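PDB 6EVU: PrgB from Enterococcus faecalis, which promotes cell aggregation, biofilm formation and conjugation by binding and compacting DNA, probably through its adhesin domain, the part of the longer cell-wall protein described here. Local coordinates for residues G166-T171 with G285-G290; D190-Y195 with V273-G278. All coordinates share one frame; numbering follows the deposited sequence.

Contact 1 (G166-T171 with G285-G290)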
loop_
_atom_site.group_PDB
_atom_site.type_symbol
_atom_site.label_atom_id
_atom_site.label_comp_id
_atom_site.label_asym_id
_atom_site.label_seq_id
_atom_site.Cartn_x
_atom_site.Cartn_y
_atom_site.Cartn_z
ATOM N N GLY A 166 9.201 9.458 -15.877
ATOM C CA GLY A 166 8.983 8.036 -15.748
ATOM C C GLY A 166 9.301 7.426 -14.392
ATOM O O GLY A 166 9.314 6.197 -14.283
ATOM N N LYS A 167 9.579 8.231 -13.365
ATOM C CA LYS A 167 9.968 7.665 -12.076
ATOM C C LYS A 167 8.796 6.967 -11.392
ATOM O O LYS A 167 7.614 7.293 -11.609
ATOM C CB LYS A 167 10.507 8.767 -11.157
ATOM C CG LYS A 167 11.821 9.377 -11.617
ATOM C CD LYS A 167 12.022 10.588 -10.746
ATOM C CE LYS A 167 12.886 10.252 -9.531
ATOM N NZ LYS A 167 12.779 8.857 -8.954
ATOM N N ASP A 168 9.134 6.006 -10.539
ATOM C CA ASP A 168 8.128 5.370 -9.690
ATOM C C ASP A 168 7.492 6.354 -8.709
ATOM O O ASP A 168 8.097 7.343 -8.294
ATOM C CB ASP A 168 8.766 4.233 -8.858
ATOM C CG ASP A 168 9.161 3.012 -9.691
ATOM O OD1 ASP A 168 8.867 2.992 -10.903
ATOM O OD2 ASP A 168 9.775 2.080 -9.101
ATOM N N VAL A 169 6.248 6.080 -8.358
ATOM C CA VAL A 169 5.724 6.471 -7.056
ATOM C C VAL A 169 6.224 5.429 -6.066
ATOM O O VAL A 169 6.050 4.241 -6.309
ATOM C CB VAL A 169 4.194 6.535 -7.086
ATOM C CG1 VAL A 169 3.604 6.834 -5.724
ATOM C CG2 VAL A 169 3.751 7.621 -8.085
ATOM N N LYS A 170 6.837 5.854 -4.953
ATOM C CA LYS A 170 7.229 4.875 -3.927
ATOM C C LYS A 170 7.270 5.510 -2.543
ATOM O O LYS A 170 7.787 6.615 -2.380
ATOM C CB LYS A 170 8.575 4.203 -4.268
ATOM C CG LYS A 170 8.812 2.969 -3.350
ATOM C CD LYS A 170 10.010 2.153 -3.778
ATOM C CE LYS A 170 11.320 2.758 -3.321
ATOM N NZ LYS A 170 12.522 1.872 -3.714
ATOM N N THR A 171 6.700 4.811 -1.551
ATOM C CA THR A 171 6.548 5.268 -0.183
ATOM C C THR A 171 6.983 4.143 0.745
ATOM O O THR A 171 6.523 2.998 0.582
ATOM C CB THR A 171 5.089 5.643 0.140
ATOM O OG1 THR A 171 4.619 6.618 -0.834
ATOM C CG2 THR A 171 4.983 6.225 1.527
ATOM N N GLY A 285 4.242 1.071 -4.041
ATOM C CA GLY A 285 4.305 2.117 -5.033
ATOM C C GLY A 285 3.692 1.731 -6.355
ATOM O O GLY A 285 2.841 0.829 -6.442
ATOM N N MET A 286 4.025 2.538 -7.345
ATOM C CA MET A 286 3.548 2.341 -8.705
ATOM C C MET A 286 4.718 2.512 -9.659
ATOM O O MET A 286 5.475 3.477 -9.534
ATOM C CB MET A 286 2.431 3.332 -9.062
ATOM C CG MET A 286 1.395 3.488 -7.941
ATOM S SD MET A 286 0.207 4.828 -8.361
ATOM C CE MET A 286 -0.779 4.013 -9.654
ATOM N N THR A 287 4.831 1.603 -10.644
ATOM C CA THR A 287 5.907 1.673 -11.626
ATOM C C THR A 287 5.369 1.602 -13.059
ATOM O O THR A 287 4.475 0.807 -13.372
ATOM C CB THR A 287 6.945 0.569 -11.404
ATOM O OG1 THR A 287 8.043 0.844 -12.267
ATOM C CG2 THR A 287 6.355 -0.840 -11.707
ATOM N N THR A 288 5.840 2.503 -13.904
ATOM C CA THR A 288 5.541 2.419 -15.328
ATOM C C THR A 288 6.676 1.751 -16.038
ATOM O O THR A 288 6.831 1.925 -17.259
ATOM C CB THR A 288 5.308 3.793 -15.945
ATOM O OG1 THR A 288 6.461 4.589 -15.692
ATOM C CG2 THR A 288 4.043 4.479 -15.348
ATOM N N LYS A 289 7.550 1.111 -15.271
ATOM C CA LYS A 289 8.846 0.633 -15.748
ATOM C C LYS A 289 9.596 1.714 -16.514
ATOM O O LYS A 289 10.430 1.413 -17.361
ATOM C CB LYS A 289 8.692 -0.632 -16.601
ATOM C CG LYS A 289 8.352 -1.868 -15.790
ATOM C CD LYS A 289 8.025 -3.054 -16.688
ATOM C CE LYS A 289 9.004 -4.193 -16.465
ATOM N NZ LYS A 289 10.391 -3.684 -16.643
ATOM N N GLY A 290 9.277 2.984 -16.283
ATOM C CA GLY A 290 10.034 4.099 -16.825
ATOM C C GLY A 290 9.345 4.962 -17.883
ATOM O O GLY A 290 9.916 5.987 -18.256
HETATM O O HOH W 1 8.018 4.002 -13.102
#

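Contact 2 (D190-Y195 with V273-G278)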
loop_
_atom_site.group_PDB
_atom_site.type_symbol
_atom_site.label_atom_id
_atom_site.label_comp_id
_atom_site.label_asym_id
_atom_site.label_seq_id
_atom_site.Cartn_x
_atom_site.Cartn_y
_atom_site.Cartn_z
ATOM N N ASP A 190 8.722 -17.547 17.455
ATOM C CA ASP A 190 8.094 -18.504 16.555
ATOM C C ASP A 190 6.695 -18.082 16.131
ATOM O O ASP A 190 5.943 -18.889 15.593
ATOM C CB ASP A 190 8.102 -19.906 17.181
ATOM C CG ASP A 190 9.512 -20.535 17.176
ATOM O OD1 ASP A 190 10.149 -20.557 16.093
ATOM O OD2 ASP A 190 9.995 -20.985 18.246
ATOM N N SER A 191 6.363 -16.799 16.254
ATOM C CA SER A 191 5.026 -16.319 15.911
ATOM C C SER A 191 5.161 -14.979 15.206
ATOM O O SER A 191 4.729 -13.935 15.716
ATOM C CB SER A 191 4.154 -16.232 17.162
ATOM O OG SER A 191 4.037 -17.534 17.769
ATOM N N PRO A 192 5.757 -14.979 14.004
ATOM C CA PRO A 192 5.936 -13.733 13.258
ATOM C C PRO A 192 4.616 -13.047 12.946
ATOM O O PRO A 192 3.548 -13.660 12.931
ATOM C CB PRO A 192 6.631 -14.192 11.969
ATOM C CG PRO A 192 6.262 -15.648 11.815
ATOM C CD PRO A 192 6.183 -16.163 13.232
ATOM N N PHE A 193 4.713 -11.738 12.743
ATOM C CA PHE A 193 3.602 -10.963 12.197
ATOM C C PHE A 193 3.381 -11.360 10.753
ATOM O O PHE A 193 4.343 -11.551 9.992
ATOM C CB PHE A 193 3.923 -9.469 12.198
ATOM C CG PHE A 193 3.923 -8.826 13.534
ATOM C CD1 PHE A 193 3.327 -9.420 14.643
ATOM C CD2 PHE A 193 4.534 -7.595 13.694
ATOM C CE1 PHE A 193 3.323 -8.743 15.885
ATOM C CE2 PHE A 193 4.513 -6.940 14.920
ATOM C CZ PHE A 193 3.951 -7.487 15.994
ATOM N N ALA A 194 2.122 -11.447 10.357
ATOM C CA ALA A 194 1.782 -11.641 8.958
ATOM C C ALA A 194 0.823 -10.539 8.522
ATOM O O ALA A 194 -0.175 -10.249 9.202
ATOM C CB ALA A 194 1.183 -13.039 8.716
ATOM N N TYR A 195 1.093 -9.967 7.362
ATOM C CA TYR A 195 0.252 -8.898 6.853
ATOM C C TYR A 195 0.027 -9.087 5.367
ATOM O O TYR A 195 0.815 -9.746 4.684
ATOM C CB TYR A 195 0.853 -7.513 7.094
ATOM C CG TYR A 195 2.328 -7.303 6.721
ATOM C CD1 TYR A 195 3.365 -7.698 7.565
ATOM C CD2 TYR A 195 2.651 -6.670 5.536
ATOM C CE1 TYR A 195 4.743 -7.456 7.182
ATOM C CE2 TYR A 195 3.965 -6.394 5.163
ATOM C CZ TYR A 195 4.994 -6.793 5.983
ATOM O OH TYR A 195 6.273 -6.503 5.610
ATOM N N VAL A 273 2.028 -12.148 0.705
ATOM C CA VAL A 273 2.020 -12.097 2.159
ATOM C C VAL A 273 3.329 -11.481 2.642
ATOM O O VAL A 273 4.402 -11.829 2.133
ATOM C CB VAL A 273 1.818 -13.495 2.759
ATOM C CG1 VAL A 273 1.826 -13.413 4.261
ATOM C CG2 VAL A 273 0.500 -14.068 2.214
ATOM N N GLY A 274 3.228 -10.535 3.572
ATOM C CA GLY A 274 4.376 -10.026 4.299
ATOM C C GLY A 274 4.528 -10.732 5.638
ATOM O O GLY A 274 3.543 -10.953 6.356
ATOM N N LEU A 275 5.765 -11.133 5.938
ATOM C CA LEU A 275 6.110 -11.816 7.188
ATOM C C LEU A 275 7.179 -10.998 7.895
ATOM O O LEU A 275 8.152 -10.568 7.258
ATOM C CB LEU A 275 6.600 -13.271 6.957
ATOM C CG LEU A 275 5.400 -14.193 6.690
ATOM C CD1 LEU A 275 5.771 -15.516 6.009
ATOM C CD2 LEU A 275 4.630 -14.421 7.967
ATOM N N ALA A 276 6.986 -10.731 9.186
ATOM C CA ALA A 276 7.935 -9.904 9.930
ATOM C C ALA A 276 8.296 -10.584 11.253
ATOM O O ALA A 276 7.433 -10.763 12.117
ATOM C CB ALA A 276 7.389 -8.496 10.188
ATOM N N ASN A 277 9.580 -10.934 11.425
ATOM C CA ASN A 277 10.085 -11.346 12.736
ATOM C C ASN A 277 10.570 -10.143 13.541
ATOM O O ASN A 277 11.568 -10.217 14.245
ATOM C CB ASN A 277 11.203 -12.391 12.583
ATOM C CG ASN A 277 10.746 -13.643 11.842
ATOM O OD1 ASN A 277 10.008 -14.469 12.394
ATOM N ND2 ASN A 277 11.191 -13.799 10.594
ATOM N N GLY A 278 9.915 -9.003 13.385
ATOM C CA GLY A 278 10.346 -7.751 13.986
ATOM C C GLY A 278 9.322 -6.697 13.591
ATOM O O GLY A 278 8.235 -7.035 13.128
#

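Contact 1 (G166-T171 with G285-G290)
Val169 and Met286 form a hydrogen-bonded pair where strands 169-179 and 280-287 lie antiparallel in the large sheet of the adhesin domain of this antigen I/II family protein, and the contact illustrates how a strand pair is continued by side chains and water once its backbone ladder ends. Val169 N donates to Met286 O at 3.0 Å, in the carbonyl plane, and Met286 N returns a bond of 2.8 Å to Val169 O. Gly285, paired with Lys170 in the next, non-hydrogen-bonded position, brings its CA within 3.0 Å of Val169 O; a CB on Gly285 would fall against that oxygen. On the sheet face of Val169 and Met286 the two side chains touch at their CB atoms.

Beyond the pair, the Asp168 and Thr287 side chains extend alongside each other. Thr287 OG1, anti to its backbone N (chi1 -171°), donates to Asp168 OD1 at 2.7 Å, meeting it on the syn side but 31° out of the carboxylate plane. The same hydroxyl accepts from Lys289 N in an ST turn. A water donates hydrogen bonds to Asp168 OD1 (2.6 Å) and Gly166 O (2.8 Å) and accepts from Thr288 N, filling in where the chains part before they meet again: Gly166 CA lies 3.4 Å from Gly290 O, a CA-H...O contact that Gly290 CA returns to Gly166 O. Asp168 OD2 forms a salt bridge with Lys238. With OD1 gripped by a hydroxyl and a water and OD2 facing an ammonium group, the Asp168 carboxylate is probably stabilised as the anion.

Contact 2 (D190-Y195 with V273-G278)
Tyr195 and Gly274 exchange two backbone hydrogen bonds, Tyr195 N to Gly274 O and Gly274 N to Tyr195 O, each 2.8 Å long. Two pairs along, Ala276 N donates to Phe193 O at 2.9 Å and Phe193 N to Ala276 O at 3.0 Å. Between these two hydrogen-bonded pairs sits the non-hydrogen-bonded pair of Ala194 and Leu275. The ladder joins strand 193-197, at one border of a small three-stranded antiparallel sheet, to the central strand 272-276.

Packing on the two faces differs. Tyr195 CG is placed between its backbone N and carbonyl carbon (chi1 48°), and the ring lies over Gly274, whose CA sits 3.7 Å from the ring centroid, 11° off the normal. This CH-pi contact depends on glycine, since a CB there would run into the ring. Ala276 CB comes to the ring's edge, near its plane, at CE1, while the phenol OH is bonded to Asn221 in the third strand. Phe193 meets Ala276 CB to CB, and its ring packs edge-to-face with that of Tyr121. On the opposite face Leu275 CD2 reaches Ala194 CB at 3.8 Å. Just before strand 193-197 begins and just after 272-276 ends, Pro192 CB rests 3.4 Å from Asn277 OD1, their side chains flanking one another.

In the fold
From the N terminus the chain lays down strands of the two larger sheets before it reaches 166-171, entering strand 169-179 of the large antiparallel sheet, then runs by way of strand 184-185 to 190-195 and strand 193-197. After strands 211-215 and 221-225 and a long excursion it returns at 273-278, where contact 2 closes the inner loop of 77 residues. After a short turn it continues into strand 280-287, whose end at 285-290 closes the outer loop of 113 residues in contact 1. The loops therefore nest without crossing. Contact 1 lies in the large sheet and contact 2 in the three-stranded one; their centres are 26 Å apart and they do not touch, but the successive strands 272-276 and 280-287 link the two sheets.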